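Local structure of GTP cyclohydrolase 1 type 2 homolog (Staphylococcus aureus subsp. aureus, 3LNL) at residues Ser126-Gln131 with Val298-Asp303; Met252-Phe257 with Ala302-Thr307; Gln278-Ile283 with Gly322-Asp327. The protein is of unknown function but binds a dinuclear zinc centre and assembles into a toroid-shaped homohexamer of the NIF3 family, capped by PII-like domain trimers. The protein carries 2 engineered substitutions. One frame throughout, in Å; residues are numbered along the deposited sequence.

Contact 1 (Ser126-Gln131 with Val298-Asp303); sequences SIINNQ and VQQGAD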
ATOM      1  N   SER B 126      21.342 -15.765  26.887  1.00 13.05           N
ATOM      2  CA  SER B 126      19.911 -15.520  26.958  1.00 14.09           C
ATOM      3  C   SER B 126      19.314 -14.982  25.678  1.00 13.27           C
ATOM      4  O   SER B 126      19.986 -14.312  24.883  1.00 11.54           O
ATOM      5  CB  SER B 126      19.532 -14.624  28.143  1.00 15.60           C
ATOM      6  OG  SER B 126      20.092 -13.387  28.050  1.00 18.43           O
ATOM      7  N   ILE B 127      18.017 -15.273  25.546  1.00 12.43           N
ATOM      8  CA  ILE B 127      17.214 -14.849  24.445  1.00 12.26           C
ATOM      9  C   ILE B 127      17.185 -13.331  24.420  1.00 11.87           C
ATOM     10  O   ILE B 127      17.093 -12.690  25.476  1.00 11.41           O
ATOM     11  CB  ILE B 127      15.758 -15.412  24.537  1.00 12.04           C
ATOM     12  CG1 ILE B 127      15.772 -16.923  24.251  1.00 13.64           C
ATOM     13  CG2 ILE B 127      14.810 -14.666  23.552  1.00  9.83           C
ATOM     14  CD1 ILE B 127      16.065 -17.310  22.748  1.00 10.98           C
ATOM     15  N   ILE B 128      17.249 -12.773  23.205  1.00 11.59           N
ATOM     16  CA  ILE B 128      17.037 -11.329  22.985  1.00 12.72           C
ATOM     17  C   ILE B 128      15.933 -11.122  21.943  1.00 13.50           C
ATOM     18  O   ILE B 128      15.404 -12.094  21.336  1.00 12.39           O
ATOM     19  CB  ILE B 128      18.365 -10.575  22.563  1.00 12.76           C
ATOM     20  CG1 ILE B 128      18.954 -11.208  21.323  1.00 10.24           C
ATOM     21  CG2 ILE B 128      19.355 -10.511  23.747  1.00 12.02           C
ATOM     22  CD1 ILE B 128      20.153 -10.493  20.756  1.00 11.41           C
ATOM     23  N   ASN B 129      15.576  -9.859  21.740  1.00 13.94           N
ATOM     24  CA  ASN B 129      14.489  -9.487  20.819  1.00 15.11           C
ATOM     25  C   ASN B 129      13.165 -10.184  21.175  1.00 17.00           C
ATOM     26  O   ASN B 129      12.431 -10.662  20.303  1.00 19.85           O
ATOM     27  CB  ASN B 129      14.890  -9.742  19.351  1.00 15.23           C
ATOM     28  CG  ASN B 129      16.115  -8.921  18.924  1.00 14.11           C
ATOM     29  OD1 ASN B 129      16.174  -7.748  19.199  1.00 15.84           O
ATOM     30  ND2 ASN B 129      17.124  -9.559  18.349  1.00 12.26           N
ATOM     31  N   ASN B 130      12.850 -10.245  22.456  1.00 17.62           N
ATOM     32  CA  ASN B 130      11.702 -11.032  22.918  1.00 19.69           C
ATOM     33  C   ASN B 130      10.374 -10.644  22.322  1.00 21.34           C
ATOM     34  O   ASN B 130      10.074  -9.464  22.200  1.00 21.78           O
ATOM     35  CB  ASN B 130      11.575 -10.991  24.440  1.00 19.37           C
ATOM     36  CG  ASN B 130      12.829 -11.410  25.099  1.00 20.27           C
ATOM     37  OD1 ASN B 130      13.857 -10.846  24.796  1.00 19.14           O
ATOM     38  ND2 ASN B 130      12.792 -12.478  25.893  1.00 21.40           N
ATOM     39  N   GLN B 131       9.568 -11.660  21.983  1.00 22.66           N
ATOM     40  CA  GLN B 131       8.197 -11.436  21.547  1.00 23.20           C
ATOM     41  C   GLN B 131       7.393 -10.842  22.746  1.00 23.73           C
ATOM     42  O   GLN B 131       7.904 -10.804  23.886  1.00 23.78           O
ATOM     43  CB  GLN B 131       7.580 -12.753  21.014  1.00 23.29           C
ATOM     44  CG  GLN B 131       8.406 -13.393  19.919  1.00 24.44           C
ATOM     45  CD  GLN B 131       7.775 -14.647  19.304  1.00 26.96           C
ATOM     46  OE1 GLN B 131       6.820 -15.218  19.852  1.00 22.78           O
ATOM     47  NE2 GLN B 131       8.303 -15.060  18.131  1.00 21.13           N
ATOM     48  N   VAL B 298      23.962  -3.952  19.099  1.00 14.96           N
ATOM     49  CA  VAL B 298      24.924  -3.067  19.771  1.00 15.80           C
ATOM     50  C   VAL B 298      24.234  -2.243  20.862  1.00 16.87           C
ATOM     51  O   VAL B 298      24.756  -2.131  21.962  1.00 15.86           O
ATOM     52  CB  VAL B 298      25.738  -2.243  18.773  1.00 15.12           C
ATOM     53  CG1 VAL B 298      26.545  -1.132  19.521  1.00 17.64           C
ATOM     54  CG2 VAL B 298      26.621  -3.190  17.985  1.00 13.25           C
ATOM     55  N   GLN B 299      23.038  -1.719  20.588  1.00 19.14           N
ATOM     56  CA  GLN B 299      22.276  -0.992  21.615  1.00 20.56           C
ATOM     57  C   GLN B 299      21.996  -1.941  22.814  1.00 20.87           C
ATOM     58  O   GLN B 299      21.941  -1.501  23.932  1.00 20.06           O
ATOM     59  CB  GLN B 299      20.896  -0.500  21.122  1.00 21.81           C
ATOM     60  CG  GLN B 299      20.779   0.495  19.947  1.00 26.01           C
ATOM     61  CD  GLN B 299      19.447   0.304  19.081  1.00 33.18           C
ATOM     62  OE1 GLN B 299      18.383  -0.115  19.596  1.00 36.55           O
ATOM     63  NE2 GLN B 299      19.542   0.576  17.750  1.00 36.04           N
ATOM     64  N   GLN B 300      21.782  -3.227  22.558  1.00 20.45           N
ATOM     65  CA  GLN B 300      21.481  -4.206  23.614  1.00 20.77           C
ATOM     66  C   GLN B 300      22.777  -4.612  24.394  1.00 20.41           C
ATOM     67  O   GLN B 300      22.707  -5.365  25.342  1.00 20.37           O
ATOM     68  CB  GLN B 300      20.769  -5.429  22.996  1.00 21.60           C
ATOM     69  CG  GLN B 300      19.273  -5.203  22.488  1.00 23.38           C
ATOM     70  CD  GLN B 300      18.781  -6.172  21.345  1.00 24.31           C
ATOM     71  OE1 GLN B 300      19.578  -6.811  20.599  1.00 21.45           O
ATOM     72  NE2 GLN B 300      17.466  -6.284  21.221  1.00 28.81           N
ATOM     73  N   GLY B 301      23.957  -4.109  23.993  1.00 18.83           N
ATOM     74  CA  GLY B 301      25.231  -4.392  24.693  1.00 17.22           C
ATOM     75  C   GLY B 301      26.219  -5.316  23.966  1.00 16.32           C
ATOM     76  O   GLY B 301      27.289  -5.639  24.485  1.00 15.56           O
ATOM     77  N   ALA B 302      25.899  -5.747  22.756  1.00 15.23           N
ATOM     78  CA  ALA B 302      26.825  -6.601  22.015  1.00 13.80           C
ATOM     79  C   ALA B 302      28.106  -5.889  21.623  1.00 13.78           C
ATOM     80  O   ALA B 302      28.063  -4.762  21.208  1.00 15.27           O
ATOM     81  CB  ALA B 302      26.148  -7.164  20.769  1.00 13.09           C
ATOM     82  N   ASP B 303      29.238  -6.554  21.764  1.00 13.54           N
ATOM     83  CA  ASP B 303      30.512  -6.128  21.152  1.00 13.60           C
ATOM     84  C   ASP B 303      30.683  -6.571  19.700  1.00 13.51           C
ATOM     85  O   ASP B 303      31.502  -5.985  18.966  1.00 14.17           O
ATOM     86  CB  ASP B 303      31.709  -6.660  21.968  1.00 13.05           C
ATOM     87  CG  ASP B 303      31.683  -6.174  23.427  1.00 14.43           C
ATOM     88  OD1 ASP B 303      31.311  -5.001  23.658  1.00 15.68           O
ATOM     89  OD2 ASP B 303      31.999  -6.992  24.328  1.00 13.97           O
TER
HETATM   90  O   HOH W   1      19.300  -7.468  17.813  1.00 17.31           O
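The side-chain amide of Gln300 reaches across to that of Asn129 and donates a hydrogen bond. Gln300 NE2 lies 2.8 Å from Asn129 OD1, and the N-H points almost straight at the oxygen, at 170°. The acceptor lies in the amide plane of Gln300. Seen from Asn129, the donor sits above the carbonyl plane, 45° out of it. The two amide planes are turned 43° against each other. A water also lies between the same groups. It accepts from Asn129 ND2 at 3.1 Å and can donate to Gln300 OE1, 2.9 Å away, though other acceptors compete for its protons. The Gln300 chain is extended beyond CG, which carries its amide over to the loop. Ile128 adds a van der Waals touch: its CD1 methyl lies 3.7 Å from Gln300 OE1. Asn129 has further partners: its ND2 donates to Leu242 O, and its OD1 also accepts from Gln296 NE2. This is a surface contact. It joins the interruption in strand 125-142 to the C-terminal end of helix 294-299, where Gly301 closes a Schellman motif. Strand 240-253 runs beside both parts: Ile128 pairs with Gly243 through the backbone, and Met245 touches Ile128 and Gln300.

Contact 2 (Met252-Phe257 with Ala302-Thr307); sequences MTLEDF and ADVFVT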
ATOM      1  N   MET B 252      38.426 -11.559  24.599  1.00 20.28           N
ATOM      2  CA  MET B 252      39.412 -11.877  23.594  1.00 19.11           C
ATOM      3  C   MET B 252      39.309 -10.918  22.408  1.00 17.06           C
ATOM      4  O   MET B 252      38.428 -10.076  22.359  1.00 16.35           O
ATOM      5  CB  MET B 252      39.253 -13.308  23.140  1.00 20.42           C
ATOM      6  CG  MET B 252      37.962 -13.613  22.478  1.00 22.24           C
ATOM      7  SD  MET B 252      37.632 -15.414  22.516  1.00 30.44           S
ATOM      8  CE  MET B 252      38.813 -15.968  21.355  1.00 18.53           C
ATOM      9  N   THR B 253      40.234 -11.018  21.464  1.00 15.00           N
ATOM     10  CA  THR B 253      40.210 -10.098  20.323  1.00 13.35           C
ATOM     11  C   THR B 253      39.196 -10.614  19.306  1.00 12.69           C
ATOM     12  O   THR B 253      38.931 -11.807  19.212  1.00 12.16           O
ATOM     13  CB  THR B 253      41.601  -9.927  19.660  1.00 13.62           C
ATOM     14  OG1 THR B 253      41.986 -11.147  19.025  1.00 12.42           O
ATOM     15  CG2 THR B 253      42.731  -9.474  20.687  1.00 13.24           C
ATOM     16  N   LEU B 254      38.618  -9.691  18.542  1.00 12.69           N
ATOM     17  CA  LEU B 254      37.740 -10.024  17.461  1.00 11.34           C
ATOM     18  C   LEU B 254      38.307 -11.122  16.518  1.00 12.47           C
ATOM     19  O   LEU B 254      37.580 -12.074  16.150  1.00 10.75           O
ATOM     20  CB  LEU B 254      37.393  -8.771  16.650  1.00 10.59           C
ATOM     21  CG  LEU B 254      36.426  -8.891  15.488  1.00 10.69           C
ATOM     22  CD1 LEU B 254      35.095  -9.588  15.904  1.00 11.99           C
ATOM     23  CD2 LEU B 254      36.139  -7.460  14.902  1.00  8.15           C
ATOM     24  N   GLU B 255      39.538 -10.966  16.073  1.00 12.42           N
ATOM     25  CA  GLU B 255      40.099 -11.949  15.162  1.00 14.34           C
ATOM     26  C   GLU B 255      40.286 -13.300  15.827  1.00 13.61           C
ATOM     27  O   GLU B 255      40.036 -14.326  15.206  1.00 13.29           O
ATOM     28  CB  GLU B 255      41.412 -11.482  14.559  1.00 15.86           C
ATOM     29  CG  GLU B 255      42.553 -11.498  15.464  1.00 19.80           C
ATOM     30  CD  GLU B 255      43.824 -10.977  14.787  1.00 26.99           C
ATOM     31  OE1 GLU B 255      44.771 -10.656  15.548  1.00 29.27           O
ATOM     32  OE2 GLU B 255      43.841 -10.889  13.518  1.00 25.58           O
ATOM     33  N   ASP B 256      40.620 -13.301  17.104  1.00 12.92           N
ATOM     34  CA  ASP B 256      40.790 -14.554  17.831  1.00 13.59           C
ATOM     35  C   ASP B 256      39.450 -15.246  18.036  1.00 13.22           C
ATOM     36  O   ASP B 256      39.366 -16.467  17.933  1.00 12.11           O
ATOM     37  CB  ASP B 256      41.479 -14.316  19.175  1.00 13.66           C
ATOM     38  CG  ASP B 256      42.974 -14.021  19.021  1.00 16.03           C
ATOM     39  OD1 ASP B 256      43.529 -14.078  17.903  1.00 18.64           O
ATOM     40  OD2 ASP B 256      43.588 -13.748  20.032  1.00 16.71           O
ATOM     41  N   PHE B 257      38.416 -14.457  18.341  1.00 12.45           N
ATOM     42  CA  PHE B 257      37.068 -14.984  18.452  1.00 12.62           C
ATOM     43  C   PHE B 257      36.587 -15.560  17.123  1.00 13.02           C
ATOM     44  O   PHE B 257      36.082 -16.693  17.088  1.00 12.41           O
ATOM     45  CB  PHE B 257      36.082 -13.938  18.971  1.00 12.64           C
ATOM     46  CG  PHE B 257      34.714 -14.483  19.188  1.00 10.46           C
ATOM     47  CD1 PHE B 257      34.519 -15.590  20.003  1.00 10.65           C
ATOM     48  CD2 PHE B 257      33.616 -13.919  18.551  1.00 12.50           C
ATOM     49  CE1 PHE B 257      33.262 -16.141  20.172  1.00 10.37           C
ATOM     50  CE2 PHE B 257      32.358 -14.433  18.757  1.00 11.31           C
ATOM     51  CZ  PHE B 257      32.188 -15.543  19.585  1.00 11.43           C
ATOM     52  N   ALA B 302      25.899  -5.747  22.756  1.00 15.23           N
ATOM     53  CA  ALA B 302      26.825  -6.601  22.015  1.00 13.80           C
ATOM     54  C   ALA B 302      28.106  -5.889  21.623  1.00 13.78           C
ATOM     55  O   ALA B 302      28.063  -4.762  21.208  1.00 15.27           O
ATOM     56  CB  ALA B 302      26.148  -7.164  20.769  1.00 13.09           C
ATOM     57  N   ASP B 303      29.238  -6.554  21.764  1.00 13.54           N
ATOM     58  CA  ASP B 303      30.512  -6.128  21.152  1.00 13.60           C
ATOM     59  C   ASP B 303      30.683  -6.571  19.700  1.00 13.51           C
ATOM     60  O   ASP B 303      31.502  -5.985  18.966  1.00 14.17           O
ATOM     61  CB  ASP B 303      31.709  -6.660  21.968  1.00 13.05           C
ATOM     62  CG  ASP B 303      31.683  -6.174  23.427  1.00 14.43           C
ATOM     63  OD1 ASP B 303      31.311  -5.001  23.658  1.00 15.68           O
ATOM     64  OD2 ASP B 303      31.999  -6.992  24.328  1.00 13.97           O
ATOM     65  N   VAL B 304      29.923  -7.603  19.293  1.00 13.09           N
ATOM     66  CA  VAL B 304      29.968  -8.140  17.940  1.00 11.92           C
ATOM     67  C   VAL B 304      28.643  -8.857  17.683  1.00 12.88           C
ATOM     68  O   VAL B 304      27.996  -9.388  18.619  1.00 12.96           O
ATOM     69  CB  VAL B 304      31.207  -9.112  17.734  1.00 13.27           C
ATOM     70  CG1 VAL B 304      31.147 -10.326  18.722  1.00 11.22           C
ATOM     71  CG2 VAL B 304      31.329  -9.587  16.272  1.00  8.55           C
ATOM     72  N   PHE B 305      28.210  -8.755  16.438  1.00 10.92           N
ATOM     73  CA  PHE B 305      27.035  -9.360  15.943  1.00 11.01           C
ATOM     74  C   PHE B 305      27.441 -10.471  14.996  1.00 11.48           C
ATOM     75  O   PHE B 305      28.104 -10.226  14.008  1.00 12.04           O
ATOM     76  CB  PHE B 305      26.170  -8.356  15.231  1.00 11.13           C
ATOM     77  CG  PHE B 305      24.844  -8.909  14.771  1.00 10.82           C
ATOM     78  CD1 PHE B 305      23.871  -9.284  15.695  1.00 13.27           C
ATOM     79  CD2 PHE B 305      24.583  -9.105  13.403  1.00 12.54           C
ATOM     80  CE1 PHE B 305      22.646  -9.772  15.281  1.00 15.56           C
ATOM     81  CE2 PHE B 305      23.370  -9.626  12.977  1.00 12.61           C
ATOM     82  CZ  PHE B 305      22.393  -9.967  13.913  1.00 13.49           C
ATOM     83  N   VAL B 306      27.038 -11.698  15.321  1.00 11.96           N
ATOM     84  CA  VAL B 306      27.396 -12.889  14.562  1.00 12.08           C
ATOM     85  C   VAL B 306      26.202 -13.386  13.789  1.00 13.08           C
ATOM     86  O   VAL B 306      25.102 -13.618  14.367  1.00 13.07           O
ATOM     87  CB  VAL B 306      27.873 -14.032  15.492  1.00 13.13           C
ATOM     88  CG1 VAL B 306      28.186 -15.314  14.670  1.00 11.09           C
ATOM     89  CG2 VAL B 306      29.097 -13.572  16.330  1.00 13.55           C
ATOM     90  N   THR B 307      26.379 -13.536  12.472  1.00 13.02           N
ATOM     91  CA  THR B 307      25.287 -13.972  11.608  1.00 13.43           C
ATOM     92  C   THR B 307      25.847 -14.578  10.312  1.00 13.59           C
ATOM     93  O   THR B 307      27.049 -14.831  10.212  1.00 14.71           O
ATOM     94  CB  THR B 307      24.297 -12.805  11.327  1.00 14.03           C
ATOM     95  OG1 THR B 307      23.064 -13.323  10.829  1.00 13.07           O
ATOM     96  CG2 THR B 307      24.838 -11.756  10.314  1.00 11.65           C
TER
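Leu254 and Phe257, on the first turn of helix 254-264, project onto Val304 and Val306 of strand 304-307. The nearest pair is Leu254 CD1 and Val304 CG2, 3.8 Å apart. Leu254 gets there by its reach: its CG is anti to the backbone N (chi1 -178°), and the methyl at its end comes nearer to the strand than its first bond suggests. Val304 offers one branch to each helix residue. CG2 meets Leu254, while CG1 lies 4.3 Å from Phe257 CE2, approaching the ring obliquely. Val306 comes in from another direction. Its CG2 stands at the ring edge, near the ring plane, 4.2 Å from the same CE2. The CE2 corner of the ring is thus the bump, and the two valine methyls form the shallow hollow that receives it. Ile326 touches Leu254, Phe257 and Val304 and adds to this surface, and Ile283 touches Phe257 and Val306. This is helix-on-sheet packing of an alpha/beta layer, the first turn resting on one face of the sheet. Thr253 caps the helix start, its OG1 accepting from Asp256 N at 3.2 Å. All four touching residues are buried, and no hydrogen bond crosses between the two segments. The contact is purely apolar. It therefore rests on the fit of methyls and ring and on exclusion of water, with the polar capping bond kept on the helix itself.

Contact 3 (Gln278-Ile283 with Gly322-Asp327); sequences QKIKRI and GVNLID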
ATOM      1  N   GLN B 278      40.180  -5.645  18.268  1.00 12.97           N
ATOM      2  CA  GLN B 278      39.082  -5.152  19.091  1.00 12.89           C
ATOM      3  C   GLN B 278      38.760  -6.166  20.192  1.00 12.74           C
ATOM      4  O   GLN B 278      38.663  -7.369  19.938  1.00 12.38           O
ATOM      5  CB  GLN B 278      37.874  -4.951  18.151  1.00 13.92           C
ATOM      6  CG  GLN B 278      36.609  -4.348  18.761  1.00 17.52           C
ATOM      7  CD  GLN B 278      36.705  -2.862  18.975  1.00 18.57           C
ATOM      8  OE1 GLN B 278      37.365  -2.166  18.215  1.00 22.46           O
ATOM      9  NE2 GLN B 278      36.051  -2.368  20.024  1.00 22.20           N
ATOM     10  N   LYS B 279      38.615  -5.704  21.421  1.00 13.03           N
ATOM     11  CA  LYS B 279      38.295  -6.590  22.514  1.00 14.62           C
ATOM     12  C   LYS B 279      36.797  -6.915  22.526  1.00 15.51           C
ATOM     13  O   LYS B 279      35.987  -6.007  22.479  1.00 17.79           O
ATOM     14  CB  LYS B 279      38.620  -5.954  23.812  1.00 14.20           C
ATOM     15  CG  LYS B 279      40.032  -5.436  23.883  1.00 17.92           C
ATOM     16  CD  LYS B 279      40.981  -6.508  24.153  1.00 19.87           C
ATOM     17  CE  LYS B 279      42.212  -5.970  24.912  1.00 20.95           C
ATOM     18  NZ  LYS B 279      43.319  -6.832  24.439  1.00 18.54           N
ATOM     19  N   ILE B 280      36.480  -8.188  22.667  1.00 14.72           N
ATOM     20  CA  ILE B 280      35.156  -8.742  22.515  1.00 15.43           C
ATOM     21  C   ILE B 280      34.838  -9.428  23.836  1.00 14.40           C
ATOM     22  O   ILE B 280      35.616 -10.235  24.288  1.00 14.24           O
ATOM     23  CB  ILE B 280      35.187  -9.857  21.391  1.00 15.06           C
ATOM     24  CG1 ILE B 280      35.263  -9.244  19.993  1.00 20.08           C
ATOM     25  CG2 ILE B 280      33.988 -10.741  21.387  1.00 18.45           C
ATOM     26  CD1 ILE B 280      34.649  -7.842  19.874  1.00 15.53           C
ATOM     27  N   LYS B 281      33.688  -9.147  24.430  1.00 15.09           N
ATOM     28  CA  LYS B 281      33.201  -9.958  25.544  1.00 15.80           C
ATOM     29  C   LYS B 281      31.780 -10.482  25.331  1.00 15.62           C
ATOM     30  O   LYS B 281      31.514 -11.678  25.580  1.00 15.74           O
ATOM     31  CB  LYS B 281      33.248  -9.136  26.818  1.00 16.22           C
ATOM     32  CG  LYS B 281      32.605  -9.809  27.977  1.00 21.56           C
ATOM     33  CD  LYS B 281      33.453 -10.979  28.482  1.00 25.51           C
ATOM     34  CE  LYS B 281      32.857 -11.540  29.731  1.00 25.43           C
ATOM     35  NZ  LYS B 281      33.584 -12.761  30.042  1.00 26.85           N
ATOM     36  N   ARG B 282      30.873  -9.580  24.967  1.00 14.59           N
ATOM     37  CA  ARG B 282      29.488  -9.911  24.743  1.00 15.05           C
ATOM     38  C   ARG B 282      29.192 -10.060  23.246  1.00 14.37           C
ATOM     39  O   ARG B 282      29.551  -9.213  22.442  1.00 15.19           O
ATOM     40  CB  ARG B 282      28.568  -8.861  25.380  1.00 15.46           C
ATOM     41  CG  ARG B 282      28.914  -8.583  26.813  1.00 19.43           C
ATOM     42  CD  ARG B 282      28.014  -7.530  27.452  1.00 23.61           C
ATOM     43  NE  ARG B 282      26.660  -8.057  27.506  1.00 27.68           N
ATOM     44  CZ  ARG B 282      25.585  -7.334  27.775  1.00 32.18           C
ATOM     45  NH1 ARG B 282      25.694  -6.027  28.012  1.00 33.20           N
ATOM     46  NH2 ARG B 282      24.395  -7.928  27.816  1.00 33.37           N
ATOM     47  N   ILE B 283      28.484 -11.133  22.913  1.00 12.70           N
ATOM     48  CA  ILE B 283      28.255 -11.600  21.575  1.00 11.67           C
ATOM     49  C   ILE B 283      26.751 -11.731  21.328  1.00 12.33           C
ATOM     50  O   ILE B 283      26.055 -12.371  22.081  1.00 11.25           O
ATOM     51  CB  ILE B 283      28.951 -12.963  21.438  1.00 11.43           C
ATOM     52  CG1 ILE B 283      30.498 -12.758  21.702  1.00 14.49           C
ATOM     53  CG2 ILE B 283      28.750 -13.549  20.025  1.00 10.89           C
ATOM     54  CD1 ILE B 283      31.057 -13.789  22.505  1.00 17.75           C
ATOM     55  N   GLY B 322      31.327   1.534  13.306  1.00 13.71           N
ATOM     56  CA  GLY B 322      31.956   0.829  14.396  1.00 13.14           C
ATOM     57  C   GLY B 322      31.188  -0.385  14.879  1.00 12.29           C
ATOM     58  O   GLY B 322      31.429  -0.851  15.994  1.00 13.26           O
ATOM     59  N   VAL B 323      30.263  -0.910  14.090  1.00 12.37           N
ATOM     60  CA  VAL B 323      29.530  -2.095  14.495  1.00 11.28           C
ATOM     61  C   VAL B 323      30.351  -3.323  14.049  1.00 11.84           C
ATOM     62  O   VAL B 323      30.656  -3.503  12.849  1.00 12.73           O
ATOM     63  CB  VAL B 323      28.085  -2.111  13.936  1.00 12.49           C
ATOM     64  CG1 VAL B 323      27.390  -3.502  14.236  1.00 10.55           C
ATOM     65  CG2 VAL B 323      27.268  -0.968  14.534  1.00 11.45           C
ATOM     66  N   ASN B 324      30.761  -4.155  14.994  1.00 10.41           N
ATOM     67  CA  ASN B 324      31.561  -5.279  14.634  1.00 10.87           C
ATOM     68  C   ASN B 324      30.722  -6.502  14.204  1.00 10.61           C
ATOM     69  O   ASN B 324      29.729  -6.825  14.837  1.00 10.58           O
ATOM     70  CB  ASN B 324      32.482  -5.663  15.786  1.00 11.16           C
ATOM     71  CG  ASN B 324      33.359  -4.543  16.211  1.00 11.28           C
ATOM     72  OD1 ASN B 324      33.984  -3.897  15.372  1.00 13.27           O
ATOM     73  ND2 ASN B 324      33.417  -4.287  17.503  1.00  8.17           N
ATOM     74  N   LEU B 325      31.121  -7.148  13.115  1.00  9.87           N
ATOM     75  CA  LEU B 325      30.358  -8.278  12.580  1.00 11.47           C
ATOM     76  C   LEU B 325      31.266  -9.474  12.364  1.00 11.56           C
ATOM     77  O   LEU B 325      32.455  -9.297  12.126  1.00 10.74           O
ATOM     78  CB  LEU B 325      29.736  -7.935  11.239  1.00 11.56           C
ATOM     79  CG  LEU B 325      28.826  -6.733  11.139  1.00 12.14           C
ATOM     80  CD1 LEU B 325      28.500  -6.497   9.623  1.00 10.39           C
ATOM     81  CD2 LEU B 325      27.576  -6.868  11.974  1.00 13.61           C
ATOM     82  N   ILE B 326      30.688 -10.663  12.497  1.00 11.63           N
ATOM     83  CA  ILE B 326      31.261 -11.896  11.979  1.00 11.32           C
ATOM     84  C   ILE B 326      30.206 -12.619  11.134  1.00 12.28           C
ATOM     85  O   ILE B 326      29.087 -12.906  11.579  1.00 12.61           O
ATOM     86  CB  ILE B 326      31.819 -12.877  13.075  1.00 11.74           C
ATOM     87  CG1 ILE B 326      32.836 -12.183  13.973  1.00  9.29           C
ATOM     88  CG2 ILE B 326      32.471 -14.091  12.395  1.00  9.34           C
ATOM     89  CD1 ILE B 326      33.215 -12.898  15.230  1.00  8.42           C
ATOM     90  N   ASP B 327      30.592 -12.930   9.901  1.00 12.83           N
ATOM     91  CA  ASP B 327      29.855 -13.820   9.024  1.00 12.59           C
ATOM     92  C   ASP B 327      30.347 -15.235   9.212  1.00 12.49           C
ATOM     93  O   ASP B 327      31.405 -15.608   8.721  1.00 14.13           O
ATOM     94  CB  ASP B 327      30.027 -13.371   7.575  1.00 12.52           C
ATOM     95  CG  ASP B 327      29.043 -14.017   6.602  1.00 14.39           C
ATOM     96  OD1 ASP B 327      28.408 -15.036   6.952  1.00 14.87           O
ATOM     97  OD2 ASP B 327      28.926 -13.485   5.467  1.00 12.16           O
TER
HETATM   98  O   HOH W   2      36.211  -2.379  15.714  1.00 15.97           O
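Strands 279-285 and 325-327 do not pair directly: strand 304-307 lies between them in the sheet, and the nearest CA atoms, those of Gln278 and Asn324, are 8.7 Å apart. The side chains of these two residues bridge the gap at one end. Asn324 ND2 comes closest to Gln278 CG, at 3.4 Å, with the glutamine amide a little farther off. The Gln278 chain first runs opposite the backbone N (chi1 -176°), then bends at chi2 (77°), which turns its amide back from an extended course. The side chains cross at about a right angle, with their amide planes 41° apart. The two amide oxygens are joined by a water. It donates one proton to Gln278 OE1 at 2.8 Å and the other to Asn324 OD1 at 2.7 Å. The nitrogen of Asn324 is used elsewhere: ND2 donates to Asp303 O, just before the intervening strand. Ile280 is a lesser neighbour, its CD1 lying 4.4 Å from Asn324 ND2. Ile280 also touches Leu254, on helix 254-264. Three neighbouring parallel strands, with helices 294-299 and 312-321 in the connections between them, give the beta-alpha-beta pattern of an alpha/beta sheet, here in the C-terminal part of the NIF3 fold.

Overall arrangement
Contacts 2 and 3 lie almost together, their centres 3 Å apart, while contact 1 is 15 Å from contact 2 and 13 Å from contact 3. All three reach one mixed sheet. Along the chain the order is 126-131, 252-257, 278-283, 298-303 overlapping 302-307, then 322-327. Contacts 1 and 2 share Ala302 and Asp303, where helix 294-299 gives way to strand 304-307. Asp303 also ties contact 1 to contact 3 through probable hydrogen bonds to Lys281 and Arg282. Strand 240-253 pairs with both 125-142 and 279-285. The long strands that continue into the PII-like domain are thereby joined to the C-terminal NIF3 domain.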